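Local atomic coordinates of succinate dehydrogenase subunit D (Mycolicibacterium smegmatis MC2 51, PDB entry 6LUM), a protein that probably helps anchor succinate dehydrogenase in the membrane, carrying haem and menaquinone so that electrons from succinate oxidation can reach the quinone pool. Residues 56-61 with 98-103. Numbering follows the deposited sequence.
With MQ9 (menaquinone-9), chain C; HEM (protoporphyrin IX containing Fe), chain R.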
# COMPACT_ATOMS: atom_id res chain seq x y z
N ILE B 56 -35.35 14.24 16.18
CA ILE B 56 -36.71 13.71 16.08
C ILE B 56 -37.34 13.56 17.45
O ILE B 56 -38.52 13.86 17.64
CB ILE B 56 -36.70 12.38 15.31
CG1 ILE B 56 -36.57 12.61 13.82
CG2 ILE B 56 -37.97 11.63 15.56
CD1 ILE B 56 -36.41 11.34 13.05
N ALA B 57 -36.57 13.09 18.43
CA ALA B 57 -37.11 12.95 19.79
C ALA B 57 -37.30 14.30 20.47
O ALA B 57 -38.28 14.51 21.20
CB ALA B 57 -36.19 12.07 20.62
N LEU B 58 -36.39 15.23 20.23
CA LEU B 58 -36.43 16.51 20.89
C LEU B 58 -37.56 17.38 20.39
O LEU B 58 -37.97 18.27 21.12
CB LEU B 58 -35.11 17.24 20.69
CG LEU B 58 -34.01 16.90 21.67
CD1 LEU B 58 -32.75 17.51 21.21
CD2 LEU B 58 -34.40 17.43 23.00
N VAL B 59 -38.06 17.16 19.18
CA VAL B 59 -39.27 17.87 18.77
C VAL B 59 -40.34 17.72 19.83
O VAL B 59 -40.77 18.70 20.45
CB VAL B 59 -39.77 17.36 17.41
CG1 VAL B 59 -41.05 18.04 17.06
CG2 VAL B 59 -38.77 17.61 16.35
N PHE B 60 -40.72 16.48 20.11
CA PHE B 60 -41.75 16.20 21.11
C PHE B 60 -41.33 16.67 22.49
O PHE B 60 -42.06 17.42 23.14
CB PHE B 60 -42.07 14.72 21.11
CG PHE B 60 -42.51 14.21 19.79
CD1 PHE B 60 -43.79 14.46 19.33
CD2 PHE B 60 -41.65 13.49 18.99
CE1 PHE B 60 -44.19 14.00 18.10
CE2 PHE B 60 -42.06 13.02 17.76
CZ PHE B 60 -43.33 13.28 17.32
N LEU B 61 -40.15 16.25 22.95
CA LEU B 61 -39.76 16.57 24.32
C LEU B 61 -39.71 18.08 24.55
O LEU B 61 -40.37 18.60 25.45
CB LEU B 61 -38.42 15.93 24.65
CG LEU B 61 -38.41 14.41 24.71
CD1 LEU B 61 -37.02 13.91 24.88
CD2 LEU B 61 -39.25 13.91 25.83
N MET B 98 -35.66 13.84 32.47
CA MET B 98 -34.34 13.23 32.33
C MET B 98 -33.96 13.02 30.87
O MET B 98 -32.83 13.31 30.47
CB MET B 98 -34.29 11.90 33.07
CG MET B 98 -32.90 11.35 33.20
SD MET B 98 -31.82 12.36 34.21
CE MET B 98 -31.42 11.21 35.50
N ALA B 99 -34.89 12.52 30.06
CA ALA B 99 -34.63 12.37 28.64
C ALA B 99 -34.38 13.72 27.99
O ALA B 99 -33.50 13.84 27.14
CB ALA B 99 -35.80 11.67 27.97
N LEU B 100 -35.15 14.74 28.37
CA LEU B 100 -34.93 16.07 27.82
C LEU B 100 -33.53 16.56 28.14
O LEU B 100 -32.81 17.02 27.26
CB LEU B 100 -35.99 17.02 28.36
CG LEU B 100 -36.01 18.48 27.95
CD1 LEU B 100 -35.91 18.63 26.48
CD2 LEU B 100 -37.28 19.08 28.43
N LEU B 101 -33.10 16.44 29.40
CA LEU B 101 -31.76 16.89 29.78
C LEU B 101 -30.69 16.18 28.98
O LEU B 101 -29.81 16.81 28.40
CB LEU B 101 -31.54 16.68 31.27
CG LEU B 101 -30.13 16.91 31.81
CD1 LEU B 101 -29.91 18.36 32.10
CD2 LEU B 101 -29.97 16.12 33.05
N TRP B 102 -30.74 14.85 28.94
CA TRP B 102 -29.66 14.11 28.30
C TRP B 102 -29.64 14.33 26.80
O TRP B 102 -28.59 14.66 26.23
CB TRP B 102 -29.76 12.64 28.66
CG TRP B 102 -29.10 12.40 29.95
CD1 TRP B 102 -29.62 12.60 31.18
CD2 TRP B 102 -27.75 12.00 30.16
NE1 TRP B 102 -28.70 12.33 32.14
CE2 TRP B 102 -27.53 11.95 31.53
CE3 TRP B 102 -26.70 11.66 29.30
CZ2 TRP B 102 -26.32 11.58 32.08
CZ3 TRP B 102 -25.50 11.29 29.85
CH2 TRP B 102 -25.32 11.25 31.22
N LEU B 103 -30.78 14.18 26.13
CA LEU B 103 -30.83 14.39 24.69
C LEU B 103 -30.44 15.81 24.33
O LEU B 103 -29.66 16.02 23.40
CB LEU B 103 -32.22 14.07 24.16
CG LEU B 103 -32.56 12.59 24.02
CD1 LEU B 103 -33.91 12.45 23.41
CD2 LEU B 103 -31.54 11.89 23.18
C5 MQ9 C . -32.95 6.75 36.22
C5M MQ9 C . -32.03 5.54 36.39
C4 MQ9 C . -33.36 7.46 37.37
O4 MQ9 C . -32.93 7.05 38.68
C3 MQ9 C . -34.20 8.58 37.25
C2 MQ9 C . -34.62 8.97 36.02
C1 MQ9 C . -34.21 8.25 34.86
O1 MQ9 C . -34.64 8.66 33.56
C6 MQ9 C . -33.38 7.14 34.98
C3A MQ9 C . -34.62 9.30 38.46
C3B MQ9 C . -35.47 10.43 38.34
C3C MQ9 C . -35.89 10.84 37.09
C3D MQ9 C . -35.48 10.12 35.90
C7 MQ9 C . -32.94 6.40 33.71
C8 MQ9 C . -31.49 6.92 33.26
C9 MQ9 C . -31.28 7.38 31.77
C10 MQ9 C . -29.95 8.02 31.66
C11 MQ9 C . -32.36 8.38 31.27
C12 MQ9 C . -31.81 9.21 30.08
C13 MQ9 C . -32.56 8.90 28.71
C14 MQ9 C . -31.62 8.45 27.57
C15 MQ9 C . -30.16 8.73 27.91
C16 MQ9 C . -31.98 9.18 26.32
CHA HEM R . -28.07 21.18 15.00
CHB HEM R . -32.54 19.41 14.83
CHC HEM R . -33.22 21.03 19.31
CHD HEM R . -28.72 22.71 19.51
C1A HEM R . -29.18 20.49 14.61
C2A HEM R . -29.27 19.61 13.48
C3A HEM R . -30.49 19.12 13.42
C4A HEM R . -31.23 19.67 14.52
CMA HEM R . -31.01 18.15 12.36
CAA HEM R . -28.14 19.31 12.50
CBA HEM R . -28.11 20.53 11.60
CGA HEM R . -27.01 20.39 10.61
O1A HEM R . -27.00 21.17 9.63
O2A HEM R . -26.17 19.49 10.80
C1B HEM R . -33.13 19.76 16.00
C2B HEM R . -34.51 19.60 16.32
C3B HEM R . -34.71 20.06 17.54
C4B HEM R . -33.45 20.50 18.07
CMB HEM R . -35.57 19.03 15.37
CAB HEM R . -36.07 20.07 18.24
CBB HEM R . -36.35 20.93 19.22
C1C HEM R . -32.03 21.53 19.78
C2C HEM R . -31.74 21.85 21.14
C3C HEM R . -30.49 22.32 21.19
C4C HEM R . -29.97 22.30 19.87
CMC HEM R . -32.76 21.65 22.28
CAC HEM R . -29.63 22.81 22.37
CBC HEM R . -29.93 22.66 23.65
C1D HEM R . -28.19 22.52 18.27
C2D HEM R . -26.98 23.10 17.79
C3D HEM R . -26.81 22.69 16.55
C4D HEM R . -27.90 21.82 16.20
CMD HEM R . -26.06 24.03 18.57
CAD HEM R . -25.64 23.05 15.63
CBD HEM R . -26.13 23.92 14.49
CGD HEM R . -25.20 23.76 13.34
O1D HEM R . -24.16 23.10 13.50
O2D HEM R . -25.51 24.29 12.25
NA HEM R . -30.40 20.49 15.24
NB HEM R . -32.50 20.31 17.10
NC HEM R . -30.93 21.82 19.02
ND HEM R . -28.74 21.74 17.28
FE HEM R . -30.61 21.01 17.19
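L61 and L100, whose CA atoms lie 6.0 Å from each other, and L58 and L103 mark where segments 56-61 and 98-103 meet, with local axes 10.2 Å apart at closest approach and N-to-C directions 134° apart, a steeply tilted antiparallel crossing. The side-chain contacts are all between apolar groups, and the interface buries 281 Å² in all. L61 is the most extensively covered residue of the contact: its CD1 touches CB of A99, lies against the backbone N of L100 and comes within 3.7 Å of CD1 of L103. The L61 and L103 side chains cross at about a right angle, and the same L103 CD1 meets CB of A57 at 3.6 Å, one methyl thus touching two successive turns of segment 56-61. L58 slides past L103 in the opposite direction, CD2 of L58 lying 4.2 Å from CB of L103. That CD2 also meets CD1 of L100 at 4.0 Å, where the two leucines cross nearly perpendicularly. CG of L100 stands anti to the backbone N (chi1 -179°). Its CD1 meets CB of L61 as well, so this methyl bridges L58 and L61.

Cofactors border the packing. CB and CD1 of L58 contact one haem and CG2 of V59 meets its CMB methyl at 3.6 Å, whereas L100 lines the pocket of a second haem. M98 and W102 contact menaquinone, whose tail carbon C16 also lies 4.2 Å from CG of L103.

Such leucine-rich packing joins helices 43-70 and 91-119 of the haem-bearing transmembrane bundle. Helix 123-149 packs on M98, L101 and W102, its S145 hydrogen-bonding NE1 of W102, while I95 and I92 of subunit C pack on I56 and V59, respectively.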